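Arsenical resistance operon trans-acting repressor (Bacteroides vulgatus, PDB 3KTB) probably acts as a DNA-binding repressor of the arsenical resistance operon, with a fold of the thioredoxin clan. Local coordinates at residues M4-P12 with A75-G83; E28-L39 with Y91-T101. All coordinates share one frame; numbering follows the deposited sequence.

Interaction 1: M4-P12 with A75-G83; sequences MKKIEIFDP and ALPITLVDG
Phe10 and Ile78 face each other as an antiparallel hydrogen-bonded pair, Phe10 N to Ile78 O at 2.7 Å and Ile78 N to Phe10 O at 3.0 Å; Glu8 and Leu80 repeat the pattern. Beyond them Asp82 N donates to Lys6 O, and the Asp82 carboxylate turns back so that OD2 receives Lys6 N at 2.8 Å, almost straight at the hydrogen (171°) but from above the carboxylate plane. The other oxygen, Asp82 OD1, rests 3.3 Å from Lys5 CB, the two side chains crossing at about a right angle. In the non-hydrogen-bonded pair Ile9-Thr79 the side chains lie side by side. Thr79 CG2, anti to its own backbone N (OG1 chi1 -57°), also reaches Ile7 CG2 at 3.6 Å. On the opposite face of the sheet the Phe10 ring has Ile78 O at its edge, in plane, and sets CE2 3.7 Å from Leu80 CD1. Farther along, Pro12 and Leu76 slide past each other in opposite directions, CG to CB 3.8 Å, while Pro77 CB sits by Phe10 O.

Outside the pair, Tyr58 meets the Phe10 ring edge-to-face. Glu8 divides its carboxylate between His49 (OE1) and a salt bridge to Lys6 (OE2), and Asp11 OD2 forms a salt bridge with Arg48 and OD1 a hydrogen bond with Tyr91 OH. Helix 62-69 packs on the Phe10 and Ile78 face, helix 94-101 on that of Ile7 and Val81. The peptide bond before Pro77 is cis: a cis-proline leading into a strand antiparallel to the first one is a hallmark of the thioredoxin fold.

Interaction 2: E28-L39 with Y91-T101; sequences ELMRIAVVIESL and YPTTKQMSEWT
Arg31 spreads its guanidinium between its own helix and the Tyr91-Thr93 segment with the first turn of helix 94-101, joining the two helices that lie on one face of a thioredoxin-type sheet. Helices 28-39 and 94-101 run nearly parallel, their axes 11.1 Å apart at 19°. The guanidinium grips Pro92 O end-on, NH1 at 2.9 Å and NH2 at 3.1 Å. The NH2 bond lies in the carbonyl plane on a lone pair, whereas NH1 approaches from above that plane. NH2 also donates to Thr94 OG1 at 3.0 Å, tilted from the guanidinium plane. Along the other edge, NE and NH1 hold Glu28 OE1 and OE2 side-on in a salt bridge, so the planar group is fixed from two directions and its charge is probably balanced locally. Arg31 reaches this segment with CG anti to the backbone N (chi1 -175°) and a bend at chi3.

Beside this network the Tyr91 ring packs on helix 28-39. Ile32 CG2 sits over one face of its ring in a CH-pi contact, 4.3 Å from the centroid and 18° off the normal, and Leu29 CD2 approaches Tyr91 CE2 at 3.4 Å.

Farther along, selenomethionine Met97 folds at chi2 and chi3 so that its CE methyl touches both Val35 CG1 and Leu39 CD1, 3.8 Å from each, while its CG meets Ile32 CD1 with the two side chains roughly perpendicular. On the outer side of helix 28-39, Val34 packs on Val34 of another subunit. Thr93 and Gln96 make a capping box at the start of helix 94-101: Gln96 N donates to Thr93 OG1 at 3.1 Å, and Thr93 N returns a bond to Gln96 OE1.

In the fold
From the N terminus, strand 7-11 enters interaction 1. A loop holding Cys15, which forms an interchain disulfide, and the Cys16-Cys21 disulfide then leads to helix 27-41 of interaction 2. After strand 47-50 and two short helices the chain returns at 75-83, closing interaction 1 across 62 residues. It passes through strand 84-87 before 91-101 closes interaction 2 across 51. The two loops cross rather than nest. Interaction 1 joins the central strands, and interaction 2 joins the helices on one sheet face. They meet where Asp11 reaches Tyr91 and where Lys5 N probably bonds Trp100 O.

Interaction 1: M4-P12 with A75-G83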
loop_
_atom_site.group_PDB
_atom_site.type_symbol
_atom_site.label_atom_id
_atom_site.label_comp_id
_atom_site.label_asym_id
_atom_site.label_seq_id
_atom_site.Cartn_x
_atom_site.Cartn_y
_atom_site.Cartn_z
HETATM N N MSE A 4 -12.451 6.691 -32.523
HETATM C CA MSE A 4 -11.932 7.895 -31.874
HETATM C C MSE A 4 -10.748 7.557 -30.969
HETATM O O MSE A 4 -10.716 6.508 -30.313
HETATM C CB MSE A 4 -13.030 8.637 -31.093
HETATM C CG MSE A 4 -14.258 8.956 -31.944
HETATM SE SE MSE A 4 -15.544 10.023 -30.929
HETATM C CE MSE A 4 -16.508 8.556 -30.080
ATOM N N LYS A 5 -9.771 8.453 -30.955
ATOM C CA LYS A 5 -8.523 8.236 -30.236
ATOM C C LYS A 5 -8.527 9.063 -28.948
ATOM O O LYS A 5 -9.122 10.137 -28.910
ATOM C CB LYS A 5 -7.366 8.643 -31.136
ATOM C CG LYS A 5 -7.396 7.897 -32.471
ATOM C CD LYS A 5 -6.413 8.490 -33.465
ATOM C CE LYS A 5 -6.128 7.533 -34.626
ATOM N NZ LYS A 5 -5.385 6.316 -34.194
ATOM N N LYS A 6 -7.897 8.561 -27.890
ATOM C CA LYS A 6 -7.839 9.329 -26.657
ATOM C C LYS A 6 -6.796 10.435 -26.825
ATOM O O LYS A 6 -5.705 10.194 -27.344
ATOM C CB LYS A 6 -7.543 8.442 -25.434
ATOM C CG LYS A 6 -7.356 9.229 -24.105
ATOM C CD LYS A 6 -7.136 8.303 -22.886
ATOM C CE LYS A 6 -6.085 8.835 -21.885
ATOM N NZ LYS A 6 -6.568 9.913 -20.975
ATOM N N ILE A 7 -7.155 11.651 -26.424
ATOM C CA ILE A 7 -6.228 12.771 -26.479
ATOM C C ILE A 7 -6.049 13.345 -25.082
ATOM O O ILE A 7 -7.031 13.646 -24.391
ATOM C CB ILE A 7 -6.711 13.879 -27.426
ATOM C CG1 ILE A 7 -7.105 13.287 -28.791
ATOM C CG2 ILE A 7 -5.621 14.933 -27.589
ATOM C CD1 ILE A 7 -8.032 14.161 -29.590
ATOM N N GLU A 8 -4.791 13.476 -24.679
ATOM C CA GLU A 8 -4.422 14.048 -23.392
ATOM C C GLU A 8 -3.312 15.062 -23.640
ATOM O O GLU A 8 -2.320 14.750 -24.288
ATOM C CB GLU A 8 -3.906 12.954 -22.463
ATOM C CG GLU A 8 -4.004 13.291 -20.995
ATOM C CD GLU A 8 -3.441 12.176 -20.128
ATOM O OE1 GLU A 8 -3.201 12.421 -18.925
ATOM O OE2 GLU A 8 -3.230 11.056 -20.656
ATOM N N ILE A 9 -3.489 16.275 -23.132
ATOM C CA ILE A 9 -2.571 17.366 -23.417
ATOM C C ILE A 9 -1.870 17.826 -22.135
ATOM O O ILE A 9 -2.524 18.133 -21.128
ATOM C CB ILE A 9 -3.319 18.567 -24.044
ATOM C CG1 ILE A 9 -3.784 18.228 -25.461
ATOM C CG2 ILE A 9 -2.433 19.802 -24.051
ATOM C CD1 ILE A 9 -4.739 19.245 -26.050
ATOM N N PHE A 10 -0.543 17.874 -22.180
ATOM C CA PHE A 10 0.258 18.336 -21.044
ATOM C C PHE A 10 0.748 19.746 -21.305
ATOM O O PHE A 10 1.664 19.956 -22.097
ATOM C CB PHE A 10 1.411 17.361 -20.790
ATOM C CG PHE A 10 0.937 16.008 -20.355
ATOM C CD1 PHE A 10 1.104 15.584 -19.043
ATOM C CD2 PHE A 10 0.252 15.188 -21.245
ATOM C CE1 PHE A 10 0.627 14.354 -18.627
ATOM C CE2 PHE A 10 -0.223 13.955 -20.841
ATOM C CZ PHE A 10 -0.035 13.536 -19.527
ATOM N N ASP A 11 0.103 20.725 -20.682
ATOM C CA ASP A 11 0.505 22.107 -20.896
ATOM C C ASP A 11 1.839 22.402 -20.210
ATOM O O ASP A 11 2.275 21.643 -19.340
ATOM C CB ASP A 11 -0.559 23.053 -20.361
ATOM C CG ASP A 11 -1.889 22.924 -21.109
ATOM O OD1 ASP A 11 -1.918 23.137 -22.336
ATOM O OD2 ASP A 11 -2.902 22.604 -20.455
ATOM N N PRO A 12 2.501 23.500 -20.620
ATOM C CA PRO A 12 3.548 24.081 -19.777
ATOM C C PRO A 12 2.950 24.523 -18.446
ATOM O O PRO A 12 1.728 24.413 -18.247
ATOM C CB PRO A 12 3.991 25.314 -20.570
ATOM C CG PRO A 12 3.673 24.988 -21.983
ATOM C CD PRO A 12 2.444 24.129 -21.951
ATOM N N ALA A 75 9.841 21.532 -24.419
ATOM C CA ALA A 75 9.092 20.614 -25.281
ATOM C C ALA A 75 7.580 20.619 -24.989
ATOM O O ALA A 75 6.797 20.070 -25.763
ATOM C CB ALA A 75 9.651 19.186 -25.166
ATOM N N LEU A 76 7.185 21.217 -23.864
ATOM C CA LEU A 76 5.777 21.386 -23.531
ATOM C C LEU A 76 5.209 22.487 -24.425
ATOM O O LEU A 76 5.894 23.491 -24.666
ATOM C CB LEU A 76 5.626 21.719 -22.044
ATOM C CG LEU A 76 6.002 20.607 -21.047
ATOM C CD1 LEU A 76 5.812 21.086 -19.621
ATOM C CD2 LEU A 76 5.206 19.337 -21.263
ATOM N N PRO A 77 3.956 22.310 -24.919
ATOM C CA PRO A 77 3.015 21.247 -24.539
ATOM C C PRO A 77 3.238 19.942 -25.273
ATOM O O PRO A 77 3.580 19.943 -26.446
ATOM C CB PRO A 77 1.665 21.815 -24.989
ATOM C CG PRO A 77 1.991 22.553 -26.232
ATOM C CD PRO A 77 3.389 23.162 -25.983
ATOM N N ILE A 78 3.007 18.833 -24.582
ATOM C CA ILE A 78 3.056 17.525 -25.193
ATOM C C ILE A 78 1.632 17.009 -25.295
ATOM O O ILE A 78 0.883 17.060 -24.316
ATOM C CB ILE A 78 3.843 16.542 -24.311
ATOM C CG1 ILE A 78 5.320 16.936 -24.214
ATOM C CG2 ILE A 78 3.702 15.128 -24.829
ATOM C CD1 ILE A 78 6.096 16.107 -23.205
ATOM N N THR A 79 1.263 16.502 -26.467
ATOM C CA THR A 79 -0.039 15.878 -26.663
ATOM C C THR A 79 0.108 14.387 -26.889
ATOM O O THR A 79 0.828 13.964 -27.778
ATOM C CB THR A 79 -0.730 16.459 -27.866
ATOM O OG1 THR A 79 -0.846 17.869 -27.678
ATOM C CG2 THR A 79 -2.124 15.862 -28.009
ATOM N N LEU A 80 -0.568 13.588 -26.074
ATOM C CA LEU A 80 -0.566 12.146 -26.274
ATOM C C LEU A 80 -1.840 11.783 -27.015
ATOM O O LEU A 80 -2.909 12.311 -26.717
ATOM C CB LEU A 80 -0.518 11.391 -24.945
ATOM C CG LEU A 80 0.601 11.721 -23.958
ATOM C CD1 LEU A 80 0.435 10.875 -22.698
ATOM C CD2 LEU A 80 1.974 11.517 -24.588
ATOM N N VAL A 81 -1.699 10.903 -27.998
ATOM C CA VAL A 81 -2.819 10.360 -28.727
ATOM C C VAL A 81 -2.725 8.858 -28.535
ATOM O O VAL A 81 -1.727 8.243 -28.903
ATOM C CB VAL A 81 -2.758 10.739 -30.211
ATOM C CG1 VAL A 81 -3.879 10.049 -30.998
ATOM C CG2 VAL A 81 -2.867 12.245 -30.351
ATOM N N ASP A 82 -3.768 8.303 -27.919
ATOM C CA ASP A 82 -3.801 6.923 -27.434
ATOM C C ASP A 82 -2.544 6.524 -26.660
ATOM O O ASP A 82 -2.052 5.409 -26.789
ATOM C CB ASP A 82 -4.116 5.942 -28.566
ATOM C CG ASP A 82 -5.581 6.001 -28.999
ATOM O OD1 ASP A 82 -5.848 5.857 -30.213
ATOM O OD2 ASP A 82 -6.470 6.191 -28.131
ATOM N N GLY A 83 -2.032 7.452 -25.858
ATOM C CA GLY A 83 -0.924 7.182 -24.961
ATOM C C GLY A 83 0.455 7.536 -25.483
ATOM O O GLY A 83 1.411 7.587 -24.707
HETATM O O HOH W 1 -8.312 4.251 -30.830
HETATM O O HOH W 2 -3.596 9.798 -25.115
#

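Interaction 2: E28-L39 with Y91-T101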
loop_
_atom_site.group_PDB
_atom_site.type_symbol
_atom_site.label_atom_id
_atom_site.label_comp_id
_atom_site.label_asym_id
_atom_site.label_seq_id
_atom_site.Cartn_x
_atom_site.Cartn_y
_atom_site.Cartn_z
ATOM N N GLU A 28 -3.110 30.716 -30.150
ATOM C CA GLU A 28 -3.113 29.257 -30.159
ATOM C C GLU A 28 -3.884 28.739 -28.948
ATOM O O GLU A 28 -4.735 27.851 -29.076
ATOM C CB GLU A 28 -1.684 28.699 -30.174
ATOM C CG GLU A 28 -1.021 28.742 -31.561
ATOM C CD GLU A 28 -1.820 27.955 -32.586
ATOM O OE1 GLU A 28 -2.701 28.545 -33.267
ATOM O OE2 GLU A 28 -1.577 26.734 -32.686
ATOM N N LEU A 29 -3.602 29.305 -27.775
ATOM C CA LEU A 29 -4.285 28.855 -26.563
ATOM C C LEU A 29 -5.785 29.006 -26.701
ATOM O O LEU A 29 -6.560 28.153 -26.225
ATOM C CB LEU A 29 -3.756 29.565 -25.323
ATOM C CG LEU A 29 -2.341 29.170 -24.893
ATOM C CD1 LEU A 29 -1.738 30.171 -23.881
ATOM C CD2 LEU A 29 -2.327 27.760 -24.339
HETATM N N MSE A 30 -6.215 30.076 -27.359
HETATM C CA MSE A 30 -7.653 30.263 -27.543
HETATM C C MSE A 30 -8.169 29.256 -28.575
HETATM O O MSE A 30 -9.250 28.674 -28.409
HETATM C CB MSE A 30 -7.973 31.702 -27.953
HETATM C CG MSE A 30 -9.457 32.026 -28.107
HETATM SE SE MSE A 30 -10.599 31.871 -26.501
HETATM C CE MSE A 30 -11.141 33.733 -26.314
ATOM N N ARG A 31 -7.386 29.015 -29.627
ATOM C CA ARG A 31 -7.813 28.046 -30.631
ATOM C C ARG A 31 -8.089 26.677 -29.979
ATOM O O ARG A 31 -9.186 26.097 -30.110
ATOM C CB ARG A 31 -6.767 27.904 -31.717
ATOM C CG ARG A 31 -7.225 27.001 -32.860
ATOM C CD ARG A 31 -6.167 26.901 -33.956
ATOM N NE ARG A 31 -4.903 26.377 -33.439
ATOM C CZ ARG A 31 -4.709 25.100 -33.114
ATOM N NH1 ARG A 31 -3.534 24.699 -32.649
ATOM N NH2 ARG A 31 -5.693 24.219 -33.248
ATOM N N ILE A 32 -7.097 26.170 -29.257
ATOM C CA ILE A 32 -7.217 24.853 -28.644
ATOM C C ILE A 32 -8.285 24.797 -27.537
ATOM O O ILE A 32 -9.001 23.794 -27.416
ATOM C CB ILE A 32 -5.835 24.293 -28.178
ATOM C CG1 ILE A 32 -5.912 22.789 -27.990
ATOM C CG2 ILE A 32 -5.350 24.960 -26.907
ATOM C CD1 ILE A 32 -5.956 22.034 -29.301
ATOM N N ALA A 33 -8.425 25.864 -26.750
ATOM C CA ALA A 33 -9.497 25.890 -25.751
ATOM C C ALA A 33 -10.877 25.819 -26.406
ATOM O O ALA A 33 -11.797 25.174 -25.895
ATOM C CB ALA A 33 -9.390 27.118 -24.862
ATOM N N VAL A 34 -11.037 26.486 -27.541
ATOM C CA VAL A 34 -12.325 26.459 -28.227
ATOM C C VAL A 34 -12.604 25.051 -28.754
ATOM O O VAL A 34 -13.724 24.544 -28.645
ATOM C CB VAL A 34 -12.354 27.433 -29.421
ATOM C CG1 VAL A 34 -13.515 27.070 -30.378
ATOM C CG2 VAL A 34 -12.480 28.853 -28.921
ATOM N N VAL A 35 -11.574 24.425 -29.327
ATOM C CA VAL A 35 -11.699 23.062 -29.816
ATOM C C VAL A 35 -12.101 22.134 -28.663
ATOM O O VAL A 35 -13.051 21.370 -28.779
ATOM C CB VAL A 35 -10.397 22.589 -30.474
ATOM C CG1 VAL A 35 -10.329 21.059 -30.510
ATOM C CG2 VAL A 35 -10.250 23.196 -31.902
ATOM N N ILE A 36 -11.399 22.239 -27.541
ATOM C CA ILE A 36 -11.651 21.363 -26.396
ATOM C C ILE A 36 -13.081 21.479 -25.881
ATOM O O ILE A 36 -13.721 20.485 -25.536
ATOM C CB ILE A 36 -10.634 21.594 -25.262
ATOM C CG1 ILE A 36 -9.286 20.997 -25.678
ATOM C CG2 ILE A 36 -11.100 20.902 -23.966
ATOM C CD1 ILE A 36 -8.148 21.316 -24.739
ATOM N N GLU A 37 -13.595 22.697 -25.877
ATOM C CA GLU A 37 -14.946 22.941 -25.418
ATOM C C GLU A 37 -15.966 22.394 -26.437
ATOM O O GLU A 37 -17.001 21.828 -26.058
ATOM C CB GLU A 37 -15.122 24.442 -25.153
ATOM C CG GLU A 37 -16.522 24.901 -24.931
ATOM C CD GLU A 37 -17.166 24.279 -23.697
ATOM O OE1 GLU A 37 -16.419 23.819 -22.802
ATOM O OE2 GLU A 37 -18.426 24.257 -23.636
ATOM N N SER A 38 -15.686 22.535 -27.728
ATOM C CA SER A 38 -16.616 21.975 -28.724
ATOM C C SER A 38 -16.700 20.457 -28.574
ATOM O O SER A 38 -17.777 19.872 -28.725
ATOM C CB SER A 38 -16.200 22.289 -30.168
ATOM O OG SER A 38 -16.187 23.674 -30.408
ATOM N N LEU A 39 -15.557 19.824 -28.313
ATOM C CA LEU A 39 -15.556 18.377 -28.100
ATOM C C LEU A 39 -16.344 18.006 -26.842
ATOM O O LEU A 39 -17.129 17.055 -26.871
ATOM C CB LEU A 39 -14.137 17.815 -28.040
ATOM C CG LEU A 39 -13.433 18.018 -29.382
ATOM C CD1 LEU A 39 -11.925 17.873 -29.263
ATOM C CD2 LEU A 39 -14.021 17.058 -30.404
ATOM N N TYR A 91 0.658 23.274 -29.928
ATOM C CA TYR A 91 -0.627 22.591 -29.765
ATOM C C TYR A 91 -1.062 21.983 -31.078
ATOM O O TYR A 91 -0.864 22.594 -32.125
ATOM C CB TYR A 91 -1.708 23.549 -29.246
ATOM C CG TYR A 91 -1.441 23.943 -27.819
ATOM C CD1 TYR A 91 -1.736 23.062 -26.786
ATOM C CD2 TYR A 91 -0.855 25.163 -27.501
ATOM C CE1 TYR A 91 -1.484 23.387 -25.475
ATOM C CE2 TYR A 91 -0.583 25.491 -26.182
ATOM C CZ TYR A 91 -0.906 24.589 -25.174
ATOM O OH TYR A 91 -0.664 24.863 -23.854
ATOM N N PRO A 92 -1.669 20.785 -31.022
ATOM C CA PRO A 92 -2.181 20.110 -32.213
ATOM C C PRO A 92 -3.036 21.046 -33.045
ATOM O O PRO A 92 -3.830 21.806 -32.509
ATOM C CB PRO A 92 -3.067 19.002 -31.630
ATOM C CG PRO A 92 -2.462 18.706 -30.323
ATOM C CD PRO A 92 -2.005 20.042 -29.794
ATOM N N THR A 93 -2.874 20.980 -34.356
ATOM C CA THR A 93 -3.737 21.718 -35.257
ATOM C C THR A 93 -5.172 21.227 -35.165
ATOM O O THR A 93 -5.445 20.089 -34.756
ATOM C CB THR A 93 -3.290 21.531 -36.719
ATOM O OG1 THR A 93 -3.443 20.153 -37.093
ATOM C CG2 THR A 93 -1.842 21.949 -36.878
ATOM N N THR A 94 -6.091 22.090 -35.583
ATOM C CA THR A 94 -7.487 21.720 -35.645
ATOM C C THR A 94 -7.718 20.550 -36.616
ATOM O O THR A 94 -8.568 19.686 -36.366
ATOM C CB THR A 94 -8.387 22.942 -35.948
ATOM O OG1 THR A 94 -8.102 23.980 -34.996
ATOM C CG2 THR A 94 -9.885 22.566 -35.833
ATOM N N LYS A 95 -6.951 20.508 -37.705
ATOM C CA LYS A 95 -7.023 19.390 -38.642
ATOM C C LYS A 95 -6.787 18.051 -37.930
ATOM O O LYS A 95 -7.596 17.124 -38.053
ATOM C CB LYS A 95 -6.020 19.564 -39.795
ATOM C CG LYS A 95 -6.042 18.415 -40.808
ATOM C CD LYS A 95 -5.204 18.720 -42.055
ATOM C CE LYS A 95 -5.268 17.571 -43.072
ATOM N NZ LYS A 95 -4.619 17.913 -44.383
ATOM N N GLN A 96 -5.690 17.959 -37.177
ATOM C CA GLN A 96 -5.393 16.762 -36.381
ATOM C C GLN A 96 -6.484 16.411 -35.353
ATOM O O GLN A 96 -6.941 15.258 -35.299
ATOM C CB GLN A 96 -4.057 16.912 -35.657
ATOM C CG GLN A 96 -2.887 17.142 -36.565
ATOM C CD GLN A 96 -1.608 17.379 -35.789
ATOM O OE1 GLN A 96 -1.490 18.354 -35.045
ATOM N NE2 GLN A 96 -0.641 16.485 -35.958
HETATM N N MSE A 97 -6.885 17.387 -34.530
HETATM C CA MSE A 97 -7.920 17.127 -33.526
HETATM C C MSE A 97 -9.138 16.566 -34.241
HETATM O O MSE A 97 -9.760 15.593 -33.798
HETATM C CB MSE A 97 -8.294 18.398 -32.757
HETATM C CG MSE A 97 -7.132 19.032 -31.992
HETATM SE SE MSE A 97 -6.560 17.868 -30.522
HETATM C CE MSE A 97 -8.135 18.147 -29.353
ATOM N N SER A 98 -9.457 17.183 -35.372
ATOM C CA SER A 98 -10.604 16.795 -36.172
ATOM C C SER A 98 -10.429 15.357 -36.680
ATOM O O SER A 98 -11.395 14.574 -36.732
ATOM C CB SER A 98 -10.753 17.781 -37.333
ATOM O OG SER A 98 -12.045 17.702 -37.916
ATOM N N GLU A 99 -9.192 15.005 -37.035
ATOM C CA GLU A 99 -8.911 13.672 -37.550
ATOM C C GLU A 99 -8.928 12.635 -36.432
ATOM O O GLU A 99 -9.487 11.552 -36.597
ATOM C CB GLU A 99 -7.589 13.635 -38.335
ATOM C CG GLU A 99 -7.729 14.033 -39.815
ATOM C CD GLU A 99 -6.422 14.554 -40.448
ATOM O OE1 GLU A 99 -6.432 14.879 -41.659
ATOM O OE2 GLU A 99 -5.388 14.650 -39.742
ATOM N N TRP A 100 -8.340 12.972 -35.290
ATOM C CA TRP A 100 -8.240 12.016 -34.183
ATOM C C TRP A 100 -9.584 11.735 -33.536
ATOM O O TRP A 100 -9.758 10.752 -32.806
ATOM C CB TRP A 100 -7.320 12.554 -33.107
ATOM C CG TRP A 100 -5.935 12.647 -33.538
ATOM C CD1 TRP A 100 -5.311 11.875 -34.484
ATOM C CD2 TRP A 100 -4.954 13.553 -33.033
ATOM N NE1 TRP A 100 -3.996 12.253 -34.595
ATOM C CE2 TRP A 100 -3.747 13.282 -33.718
ATOM C CE3 TRP A 100 -4.976 14.566 -32.068
ATOM C CZ2 TRP A 100 -2.570 13.992 -33.470
ATOM C CZ3 TRP A 100 -3.814 15.271 -31.822
ATOM C CH2 TRP A 100 -2.620 14.976 -32.527
ATOM N N THR A 101 -10.534 12.600 -33.839
ATOM C CA THR A 101 -11.744 12.719 -33.063
ATOM C C THR A 101 -12.971 12.361 -33.924
ATOM O O THR A 101 -14.019 11.962 -33.425
ATOM C CB THR A 101 -11.775 14.164 -32.533
ATOM O OG1 THR A 101 -11.729 14.177 -31.098
ATOM C CG2 THR A 101 -12.924 14.916 -33.056
HETATM O O HOH W 3 0.705 25.714 -30.817
HETATM O O HOH W 4 -0.789 24.741 -33.774
#